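Local structure of hypothetical protein SpyM3_0169 (Streptococcus pyogenes, 1PG6) at residues N49-N57 / G77-A85; A185-L196 / V210-Y221. The protein is of unknown function but belongs to the AIM24 family of the cupin clan, built largely of antiparallel beta sheet, and binds calcium ions in the crystal. One frame throughout, in Å; residues are numbered along the deposited sequence.

Interaction 1: N49-N57 / G77-A85; sequences NVTLNTKLN and GESMFITQA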
loop_
_atom_site.group_PDB
_atom_site.type_symbol
_atom_site.label_atom_id
_atom_site.label_comp_id
_atom_site.label_asym_id
_atom_site.label_seq_id
_atom_site.Cartn_x
_atom_site.Cartn_y
_atom_site.Cartn_z
ATOM N N ASN A 49 -17.949 9.177 -17.030
ATOM C CA ASN A 49 -16.851 10.053 -17.430
ATOM C C ASN A 49 -15.517 9.724 -16.768
ATOM O O ASN A 49 -14.550 10.472 -16.904
ATOM C CB ASN A 49 -17.216 11.518 -17.166
ATOM C CG ASN A 49 -17.594 11.778 -15.722
ATOM O OD1 ASN A 49 -17.933 12.903 -15.351
ATOM N ND2 ASN A 49 -17.544 10.740 -14.898
ATOM N N VAL A 50 -15.467 8.604 -16.051
ATOM C CA VAL A 50 -14.236 8.182 -15.392
ATOM C C VAL A 50 -13.681 6.962 -16.116
ATOM O O VAL A 50 -14.353 5.937 -16.228
ATOM C CB VAL A 50 -14.476 7.820 -13.910
ATOM C CG1 VAL A 50 -13.199 7.256 -13.301
ATOM C CG2 VAL A 50 -14.923 9.052 -13.141
ATOM N N THR A 51 -12.456 7.082 -16.614
ATOM C CA THR A 51 -11.816 5.991 -17.338
ATOM C C THR A 51 -10.661 5.375 -16.555
ATOM O O THR A 51 -9.881 6.082 -15.916
ATOM C CB THR A 51 -11.282 6.472 -18.702
ATOM O OG1 THR A 51 -10.591 5.399 -19.351
ATOM C CG2 THR A 51 -10.331 7.641 -18.517
ATOM N N LEU A 52 -10.561 4.052 -16.614
ATOM C CA LEU A 52 -9.508 3.323 -15.920
ATOM C C LEU A 52 -8.406 2.945 -16.902
ATOM O O LEU A 52 -8.646 2.212 -17.862
ATOM C CB LEU A 52 -10.082 2.058 -15.277
ATOM C CG LEU A 52 -9.112 1.174 -14.487
ATOM C CD1 LEU A 52 -8.555 1.950 -13.301
ATOM C CD2 LEU A 52 -9.836 -0.076 -14.010
ATOM N N ASN A 53 -7.200 3.447 -16.660
ATOM C CA ASN A 53 -6.067 3.155 -17.529
ATOM C C ASN A 53 -5.015 2.300 -16.825
ATOM O O ASN A 53 -4.769 2.461 -15.630
ATOM C CB ASN A 53 -5.427 4.457 -18.010
ATOM C CG ASN A 53 -4.267 4.221 -18.957
ATOM O OD1 ASN A 53 -4.423 3.591 -20.004
ATOM N ND2 ASN A 53 -3.094 4.726 -18.592
ATOM N N THR A 54 -4.401 1.391 -17.577
ATOM C CA THR A 54 -3.367 0.512 -17.042
ATOM C C THR A 54 -2.177 0.527 -17.995
ATOM O O THR A 54 -2.226 1.170 -19.045
ATOM C CB THR A 54 -3.865 -0.942 -16.915
ATOM O OG1 THR A 54 -3.967 -1.532 -18.217
ATOM C CG2 THR A 54 -5.231 -0.980 -16.248
ATOM N N LYS A 55 -1.108 -0.177 -17.634
ATOM C CA LYS A 55 0.074 -0.226 -18.489
ATOM C C LYS A 55 -0.074 -1.266 -19.593
ATOM O O LYS A 55 0.817 -1.422 -20.427
ATOM C CB LYS A 55 1.330 -0.539 -17.672
ATOM C CG LYS A 55 1.792 0.574 -16.745
ATOM C CD LYS A 55 1.035 0.561 -15.434
ATOM C CE LYS A 55 1.716 1.449 -14.404
ATOM N NZ LYS A 55 1.090 1.317 -13.060
ATOM N N LEU A 56 -1.198 -1.977 -19.595
ATOM C CA LEU A 56 -1.454 -3.000 -20.604
ATOM C C LEU A 56 -2.458 -2.503 -21.637
ATOM O O LEU A 56 -3.234 -3.281 -22.195
ATOM C CB LEU A 56 -1.976 -4.281 -19.948
ATOM C CG LEU A 56 -0.977 -5.051 -19.078
ATOM C CD1 LEU A 56 -1.664 -6.246 -18.447
ATOM C CD2 LEU A 56 0.202 -5.499 -19.927
ATOM N N ASN A 57 -2.434 -1.199 -21.881
ATOM C CA ASN A 57 -3.326 -0.575 -22.847
ATOM C C ASN A 57 -2.943 -0.991 -24.261
ATOM O O ASN A 57 -1.863 -1.543 -24.485
ATOM C CB ASN A 57 -3.243 0.945 -22.712
ATOM C CG ASN A 57 -1.814 1.453 -22.757
ATOM O OD1 ASN A 57 -1.120 1.302 -23.761
ATOM N ND2 ASN A 57 -1.366 2.054 -21.659
ATOM N N GLY A 77 10.535 1.892 -11.783
ATOM C CA GLY A 77 10.182 1.785 -10.379
ATOM C C GLY A 77 8.681 1.782 -10.161
ATOM O O GLY A 77 8.210 1.946 -9.037
ATOM N N GLU A 78 7.928 1.598 -11.242
ATOM C CA GLU A 78 6.472 1.571 -11.169
ATOM C C GLU A 78 5.967 0.169 -10.854
ATOM O O GLU A 78 6.709 -0.807 -10.965
ATOM C CB GLU A 78 5.867 2.045 -12.491
ATOM C CG GLU A 78 6.100 3.517 -12.791
ATOM C CD GLU A 78 5.538 3.929 -14.137
ATOM O OE1 GLU A 78 4.335 3.695 -14.379
ATOM O OE2 GLU A 78 6.299 4.490 -14.953
ATOM N N SER A 79 4.701 0.075 -10.466
ATOM C CA SER A 79 4.101 -1.209 -10.131
ATOM C C SER A 79 3.046 -1.618 -11.144
ATOM O O SER A 79 2.249 -0.797 -11.598
ATOM C CB SER A 79 3.470 -1.152 -8.736
ATOM O OG SER A 79 2.817 -2.371 -8.420
HETATM N N MSE A 80 3.050 -2.897 -11.501
HETATM C CA MSE A 80 2.080 -3.425 -12.450
HETATM C C MSE A 80 0.745 -3.659 -11.754
HETATM O O MSE A 80 -0.264 -3.917 -12.407
HETATM C CB MSE A 80 2.588 -4.741 -13.047
HETATM C CG MSE A 80 3.730 -4.579 -14.035
HETATM SE SE MSE A 80 3.150 -3.701 -15.651
HETATM C CE MSE A 80 3.450 -1.873 -15.122
ATOM N N PHE A 81 0.743 -3.563 -10.427
ATOM C CA PHE A 81 -0.474 -3.783 -9.654
ATOM C C PHE A 81 -1.135 -2.487 -9.204
ATOM O O PHE A 81 -1.921 -2.466 -8.256
ATOM C CB PHE A 81 -0.168 -4.675 -8.454
ATOM C CG PHE A 81 0.564 -5.931 -8.825
ATOM C CD1 PHE A 81 1.954 -5.969 -8.817
ATOM C CD2 PHE A 81 -0.134 -7.059 -9.242
ATOM C CE1 PHE A 81 2.641 -7.113 -9.219
ATOM C CE2 PHE A 81 0.542 -8.208 -9.648
ATOM C CZ PHE A 81 1.934 -8.234 -9.636
ATOM N N ILE A 82 -0.799 -1.406 -9.898
ATOM C CA ILE A 82 -1.371 -0.101 -9.614
ATOM C C ILE A 82 -1.921 0.464 -10.918
ATOM O O ILE A 82 -1.214 0.531 -11.925
ATOM C CB ILE A 82 -0.322 0.876 -9.042
ATOM C CG1 ILE A 82 0.172 0.370 -7.684
ATOM C CG2 ILE A 82 -0.931 2.267 -8.902
ATOM C CD1 ILE A 82 1.212 1.265 -7.029
ATOM N N THR A 83 -3.193 0.843 -10.900
ATOM C CA THR A 83 -3.833 1.408 -12.078
ATOM C C THR A 83 -4.162 2.867 -11.812
ATOM O O THR A 83 -4.008 3.353 -10.690
ATOM C CB THR A 83 -5.124 0.640 -12.437
ATOM O OG1 THR A 83 -6.023 0.660 -11.323
ATOM C CG2 THR A 83 -4.797 -0.802 -12.783
ATOM N N GLN A 84 -4.604 3.578 -12.840
ATOM C CA GLN A 84 -4.930 4.984 -12.657
ATOM C C GLN A 84 -6.269 5.330 -13.279
ATOM O O GLN A 84 -6.567 4.932 -14.404
ATOM C CB GLN A 84 -3.820 5.859 -13.242
ATOM C CG GLN A 84 -3.941 7.335 -12.885
ATOM C CD GLN A 84 -2.620 8.079 -13.014
ATOM O OE1 GLN A 84 -2.006 8.101 -14.081
ATOM N NE2 GLN A 84 -2.180 8.694 -11.922
ATOM N N ALA A 85 -7.077 6.069 -12.528
ATOM C CA ALA A 85 -8.390 6.486 -12.989
ATOM C C ALA A 85 -8.339 7.965 -13.351
ATOM O O ALA A 85 -7.821 8.777 -12.586
ATOM C CB ALA A 85 -9.422 6.249 -11.897
HETATM O O HOH W 1 1.863 3.628 -12.008
#
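The ammonium of Lys55 donates hydrogen bonds to two backbone carbonyls of the turn that leads into strand 82-85, with NZ 2.7 Å from Ile82 O and 2.8 Å from Ser79 O. Because Ser79 and Ile82 are the first and last residues of a type I beta turn, one side chain ties both ends of that turn to the exit of strand 50-53, an outermost strand of a six-stranded antiparallel sheet in this cupin-clan protein. The Ser79 carbonyl points almost straight at NZ (C=O...N 163°), whereas the approach to Ile82 O is tilted 24° from the carbonyl plane. A water accepts from NZ and bonds weakly to Glu78 OE1; the carboxylate itself stays beyond salt-bridge range, though its charge probably still favours the ammonium. Tyr129 packs against the Lys55 and Glu78 side chains.

Further along, Asn53 and Gln84 form the hydrogen-bonded antiparallel pair, with Asn53 N to Gln84 O at 2.8 Å and the return bond, Gln84 N to Asn53 O, at 3.0 Å. Carbon contacts flank these polar ones. A bend at chi2 (83°) turns the Lys55 chain toward the turn, where CE of the selenomethionine Met80 lies tightly against it, 3.4 Å from Lys55 CG. Thr54 and Thr83 run side by side, their CG2 methyls 3.5 Å apart, and Leu52 CD1 lies 3.5 Å from Thr83 OG1.

Interaction 2: A185-L196 / V210-Y221; sequences AWSRELDYDIHL and VVNTFRGHGEIY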
loop_
_atom_site.group_PDB
_atom_site.type_symbol
_atom_site.label_atom_id
_atom_site.label_comp_id
_atom_site.label_asym_id
_atom_site.label_seq_id
_atom_site.Cartn_x
_atom_site.Cartn_y
_atom_site.Cartn_z
ATOM N N ALA A 185 2.434 1.015 7.156
ATOM C CA ALA A 185 3.151 2.129 6.551
ATOM C C ALA A 185 3.902 2.876 7.642
ATOM O O ALA A 185 3.556 2.779 8.818
ATOM C CB ALA A 185 2.154 3.064 5.867
ATOM N N TRP A 186 4.934 3.623 7.264
ATOM C CA TRP A 186 5.696 4.360 8.263
ATOM C C TRP A 186 6.364 5.593 7.670
ATOM O O TRP A 186 6.537 5.691 6.457
ATOM C CB TRP A 186 6.730 3.430 8.914
ATOM C CG TRP A 186 7.806 2.939 7.983
ATOM C CD1 TRP A 186 9.048 3.487 7.810
ATOM C CD2 TRP A 186 7.745 1.804 7.108
ATOM N NE1 TRP A 186 9.763 2.763 6.887
ATOM C CE2 TRP A 186 8.989 1.729 6.437
ATOM C CE3 TRP A 186 6.762 0.844 6.824
ATOM C CZ2 TRP A 186 9.275 0.727 5.499
ATOM C CZ3 TRP A 186 7.049 -0.152 5.889
ATOM C CH2 TRP A 186 8.299 -0.200 5.238
ATOM N N SER A 187 6.721 6.538 8.531
ATOM C CA SER A 187 7.356 7.780 8.094
ATOM C C SER A 187 8.632 7.540 7.301
ATOM O O SER A 187 9.477 6.731 7.686
ATOM C CB SER A 187 7.665 8.661 9.301
ATOM O OG SER A 187 6.474 9.097 9.938
ATOM N N ARG A 188 8.773 8.255 6.191
ATOM C CA ARG A 188 9.952 8.109 5.347
ATOM C C ARG A 188 11.183 8.615 6.090
ATOM O O ARG A 188 12.301 8.165 5.842
ATOM C CB ARG A 188 9.771 8.897 4.053
ATOM C CG ARG A 188 10.858 8.627 3.035
ATOM C CD ARG A 188 10.681 9.506 1.829
ATOM N NE ARG A 188 10.886 10.907 2.161
ATOM C CZ ARG A 188 10.731 11.904 1.298
ATOM N NH1 ARG A 188 10.369 11.650 0.047
ATOM N NH2 ARG A 188 10.939 13.154 1.689
ATOM N N GLU A 189 10.952 9.547 7.007
ATOM C CA GLU A 189 12.001 10.152 7.814
ATOM C C GLU A 189 12.673 9.163 8.784
ATOM O O GLU A 189 13.786 9.401 9.265
ATOM C CB GLU A 189 11.396 11.342 8.569
ATOM C CG GLU A 189 9.975 11.057 9.101
ATOM C CD GLU A 189 8.867 11.890 8.445
ATOM O OE1 GLU A 189 8.660 11.815 7.198
ATOM O OE2 GLU A 189 8.171 12.622 9.200
ATOM N N LEU A 190 12.004 8.047 9.064
ATOM C CA LEU A 190 12.548 7.033 9.969
ATOM C C LEU A 190 13.597 6.161 9.286
ATOM O O LEU A 190 13.619 6.036 8.062
ATOM C CB LEU A 190 11.425 6.117 10.486
ATOM C CG LEU A 190 10.480 6.627 11.576
ATOM C CD1 LEU A 190 9.237 5.744 11.645
ATOM C CD2 LEU A 190 11.200 6.631 12.908
ATOM N N ASP A 191 14.478 5.572 10.086
ATOM C CA ASP A 191 15.482 4.663 9.556
ATOM C C ASP A 191 14.851 3.286 9.712
ATOM O O ASP A 191 14.338 2.957 10.781
ATOM C CB ASP A 191 16.772 4.744 10.373
ATOM C CG ASP A 191 17.445 6.096 10.259
ATOM O OD1 ASP A 191 16.897 7.085 10.791
ATOM O OD2 ASP A 191 18.519 6.171 9.630
ATOM N N TYR A 192 14.867 2.483 8.655
ATOM C CA TYR A 192 14.267 1.162 8.744
ATOM C C TYR A 192 15.135 0.099 8.098
ATOM O O TYR A 192 15.968 0.392 7.238
ATOM C CB TYR A 192 12.889 1.167 8.081
ATOM C CG TYR A 192 12.925 0.908 6.594
ATOM C CD1 TYR A 192 12.758 -0.380 6.091
ATOM C CD2 TYR A 192 13.129 1.949 5.691
ATOM C CE1 TYR A 192 12.787 -0.628 4.726
ATOM C CE2 TYR A 192 13.164 1.714 4.320
ATOM C CZ TYR A 192 12.988 0.423 3.845
ATOM O OH TYR A 192 12.991 0.182 2.494
ATOM N N ASP A 193 14.923 -1.142 8.516
ATOM C CA ASP A 193 15.669 -2.269 7.988
ATOM C C ASP A 193 14.868 -3.553 8.145
ATOM O O ASP A 193 14.620 -4.006 9.262
ATOM C CB ASP A 193 17.005 -2.413 8.723
ATOM C CG ASP A 193 17.799 -3.623 8.258
ATOM O OD1 ASP A 193 18.798 -3.970 8.921
ATOM O OD2 ASP A 193 17.428 -4.222 7.230
ATOM N N ILE A 194 14.456 -4.130 7.021
ATOM C CA ILE A 194 13.707 -5.381 7.029
ATOM C C ILE A 194 14.739 -6.499 6.922
ATOM O O ILE A 194 15.540 -6.524 5.988
ATOM C CB ILE A 194 12.728 -5.452 5.836
ATOM C CG1 ILE A 194 11.693 -4.331 5.961
ATOM C CG2 ILE A 194 12.041 -6.814 5.799
ATOM C CD1 ILE A 194 10.752 -4.202 4.775
ATOM N N HIS A 195 14.717 -7.421 7.877
ATOM C CA HIS A 195 15.688 -8.509 7.894
ATOM C C HIS A 195 15.171 -9.711 8.670
ATOM O O HIS A 195 14.163 -9.622 9.369
ATOM C CB HIS A 195 16.975 -8.009 8.544
ATOM C CG HIS A 195 16.784 -7.537 9.953
ATOM N ND1 HIS A 195 16.851 -8.387 11.036
ATOM C CD2 HIS A 195 16.463 -6.319 10.449
ATOM C CE1 HIS A 195 16.579 -7.712 12.139
ATOM N NE2 HIS A 195 16.340 -6.456 11.811
ATOM N N LEU A 196 15.873 -10.833 8.549
ATOM C CA LEU A 196 15.493 -12.049 9.257
ATOM C C LEU A 196 16.295 -12.081 10.557
ATOM O O LEU A 196 17.467 -11.705 10.573
ATOM C CB LEU A 196 15.813 -13.277 8.397
ATOM C CG LEU A 196 15.143 -14.597 8.790
ATOM C CD1 LEU A 196 13.629 -14.450 8.712
ATOM C CD2 LEU A 196 15.612 -15.709 7.861
ATOM N N VAL A 210 10.422 -12.195 8.375
ATOM C CA VAL A 210 11.283 -11.030 8.515
ATOM C C VAL A 210 10.662 -9.959 9.400
ATOM O O VAL A 210 9.442 -9.785 9.431
ATOM C CB VAL A 210 11.608 -10.381 7.145
ATOM C CG1 VAL A 210 12.437 -11.333 6.296
ATOM C CG2 VAL A 210 10.319 -10.004 6.428
ATOM N N VAL A 211 11.516 -9.248 10.124
ATOM C CA VAL A 211 11.062 -8.176 10.994
ATOM C C VAL A 211 11.549 -6.857 10.414
ATOM O O VAL A 211 12.437 -6.833 9.559
ATOM C CB VAL A 211 11.620 -8.326 12.426
ATOM C CG1 VAL A 211 11.167 -9.646 13.025
ATOM C CG2 VAL A 211 13.138 -8.240 12.409
ATOM N N ASN A 212 10.953 -5.764 10.871
ATOM C CA ASN A 212 11.333 -4.436 10.416
ATOM C C ASN A 212 11.821 -3.685 11.650
ATOM O O ASN A 212 11.080 -3.533 12.623
ATOM C CB ASN A 212 10.120 -3.715 9.810
ATOM C CG ASN A 212 10.514 -2.546 8.923
ATOM O OD1 ASN A 212 11.522 -1.879 9.163
ATOM N ND2 ASN A 212 9.709 -2.282 7.899
ATOM N N THR A 213 13.077 -3.248 11.629
ATOM C CA THR A 213 13.627 -2.498 12.751
ATOM C C THR A 213 13.645 -1.017 12.386
ATOM O O THR A 213 14.273 -0.615 11.403
ATOM C CB THR A 213 15.061 -2.956 13.100
ATOM O OG1 THR A 213 15.025 -4.303 13.590
ATOM C CG2 THR A 213 15.664 -2.051 14.169
ATOM N N PHE A 214 12.938 -0.216 13.180
ATOM C CA PHE A 214 12.829 1.226 12.972
ATOM C C PHE A 214 13.673 2.002 13.973
ATOM O O PHE A 214 13.787 1.614 15.134
ATOM C CB PHE A 214 11.373 1.670 13.135
ATOM C CG PHE A 214 10.418 0.957 12.230
ATOM C CD1 PHE A 214 10.284 1.338 10.900
ATOM C CD2 PHE A 214 9.657 -0.104 12.705
ATOM C CE1 PHE A 214 9.404 0.670 10.050
ATOM C CE2 PHE A 214 8.774 -0.778 11.865
ATOM C CZ PHE A 214 8.647 -0.390 10.535
ATOM N N ARG A 215 14.255 3.106 13.516
ATOM C CA ARG A 215 15.072 3.958 14.376
ATOM C C ARG A 215 14.867 5.420 13.989
ATOM O O ARG A 215 14.878 5.757 12.807
ATOM C CB ARG A 215 16.555 3.599 14.225
ATOM C CG ARG A 215 16.868 2.129 14.431
ATOM C CD ARG A 215 18.353 1.842 14.267
ATOM N NE ARG A 215 18.658 0.438 14.527
ATOM C CZ ARG A 215 19.887 -0.049 14.666
ATOM N NH1 ARG A 215 20.941 0.755 14.573
ATOM N NH2 ARG A 215 20.060 -1.342 14.902
ATOM N N GLY A 216 14.670 6.283 14.982
ATOM C CA GLY A 216 14.492 7.697 14.698
ATOM C C GLY A 216 13.178 8.302 15.157
ATOM O O GLY A 216 12.577 7.852 16.132
ATOM N N HIS A 217 12.739 9.336 14.445
ATOM C CA HIS A 217 11.495 10.027 14.758
ATOM C C HIS A 217 10.488 9.843 13.631
ATOM O O HIS A 217 10.816 10.018 12.458
ATOM C CB HIS A 217 11.742 11.526 14.953
ATOM C CG HIS A 217 12.666 11.848 16.082
ATOM N ND1 HIS A 217 14.022 11.601 16.032
ATOM C CD2 HIS A 217 12.430 12.397 17.296
ATOM C CE1 HIS A 217 14.579 11.985 17.165
ATOM N NE2 HIS A 217 13.636 12.472 17.950
ATOM N N GLY A 218 9.255 9.503 13.993
ATOM C CA GLY A 218 8.226 9.307 12.988
ATOM C C GLY A 218 7.115 8.383 13.452
ATOM O O GLY A 218 7.141 7.885 14.578
ATOM N N GLU A 219 6.133 8.156 12.586
ATOM C CA GLU A 219 5.016 7.281 12.932
ATOM C C GLU A 219 5.110 5.924 12.248
ATOM O O GLU A 219 5.637 5.798 11.145
ATOM C CB GLU A 219 3.682 7.938 12.562
ATOM C CG GLU A 219 3.352 9.203 13.341
ATOM C CD GLU A 219 4.280 10.354 13.018
ATOM O OE1 GLU A 219 4.409 10.689 11.819
ATOM O OE2 GLU A 219 4.872 10.925 13.962
ATOM N N ILE A 220 4.596 4.907 12.929
ATOM C CA ILE A 220 4.579 3.551 12.404
ATOM C C ILE A 220 3.137 3.080 12.531
ATOM O O ILE A 220 2.570 3.122 13.619
ATOM C CB ILE A 220 5.468 2.607 13.241
ATOM C CG1 ILE A 220 6.927 3.066 13.173
ATOM C CG2 ILE A 220 5.335 1.182 12.733
ATOM C CD1 ILE A 220 7.805 2.416 14.217
ATOM N N TYR A 221 2.534 2.660 11.423
ATOM C CA TYR A 221 1.164 2.165 11.461
ATOM C C TYR A 221 1.214 0.660 11.359
ATOM O O TYR A 221 1.737 0.112 10.391
ATOM C CB TYR A 221 0.342 2.744 10.306
ATOM C CG TYR A 221 0.109 4.222 10.449
ATOM C CD1 TYR A 221 -1.002 4.711 11.140
ATOM C CD2 TYR A 221 1.037 5.138 9.958
ATOM C CE1 TYR A 221 -1.178 6.080 11.341
ATOM C CE2 TYR A 221 0.867 6.507 10.157
ATOM C CZ TYR A 221 -0.232 6.968 10.844
ATOM O OH TYR A 221 -0.373 8.325 11.052
HETATM O O HOH W 2 14.509 9.694 12.255
HETATM O O HOH W 3 9.915 12.866 11.715
#
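Trp186 and Phe214 meet as a T-shaped (edge-to-face) pair where two antiparallel strand pairings pass from a six-stranded sheet (183-187 beside 219-223, with Trp186) into a three-stranded one (191-195 beside 211-215, with Phe214). One segment makes the passage by the type I beta turn Ser187-Leu190, the other by a corner at Gly216-Gly218. The edge of Phe214 addresses the indole five-membered ring, centroids 4.8 Å apart and planes at 64°, with CE1 3.5 Å from Trp186 CG. Asn212 ND2 sits above the same indole face, 3.7 Å from Trp186 CH2, its amide nearly upright on the indole (planes 83° apart). Trp186 in turn sets CZ2 over the centre of the Tyr192 ring, while Ile220 CG1 lies over a face of Phe214.

On the other side of the 191-195/211-215 pair, chi1 of 60° places the His195 imidazole between its own backbone N and carbonyl carbon, where Val211 CG2 makes a CH-pi contact 3.8 Å from the ring centroid. His195 NE2 hydrogen-bonds Thr213 OG1, which also pairs with Thr177 of strand 174-179.

At the corner, Leu190 presses CD2 against the backbone of Gly216 and His217. Beside it, Glu219 N donates to Ser187 OG at 2.8 Å in a nearly straight bond.

Interactions 1 and 2 lie on opposite sides of the chain's centre, their own centres about 29 Å apart and nearest atoms about 13 Å apart, so they do not touch. Both join antiparallel strands, but to different extents: 511 Å² is buried in interaction 1 and 1026 Å² in interaction 2. The first holds an outermost strand with a short run of pairing, then relies on a lysine gripping turn carbonyls. The second pairs strands of two sheets on both sides of a turn and a corner, with a longer backbone ladder and a buried tryptophan-phenylalanine pair. Each is only partly buried; interaction 2 combines that aromatic interior with exposed Asp191, Asp193 and Arg215.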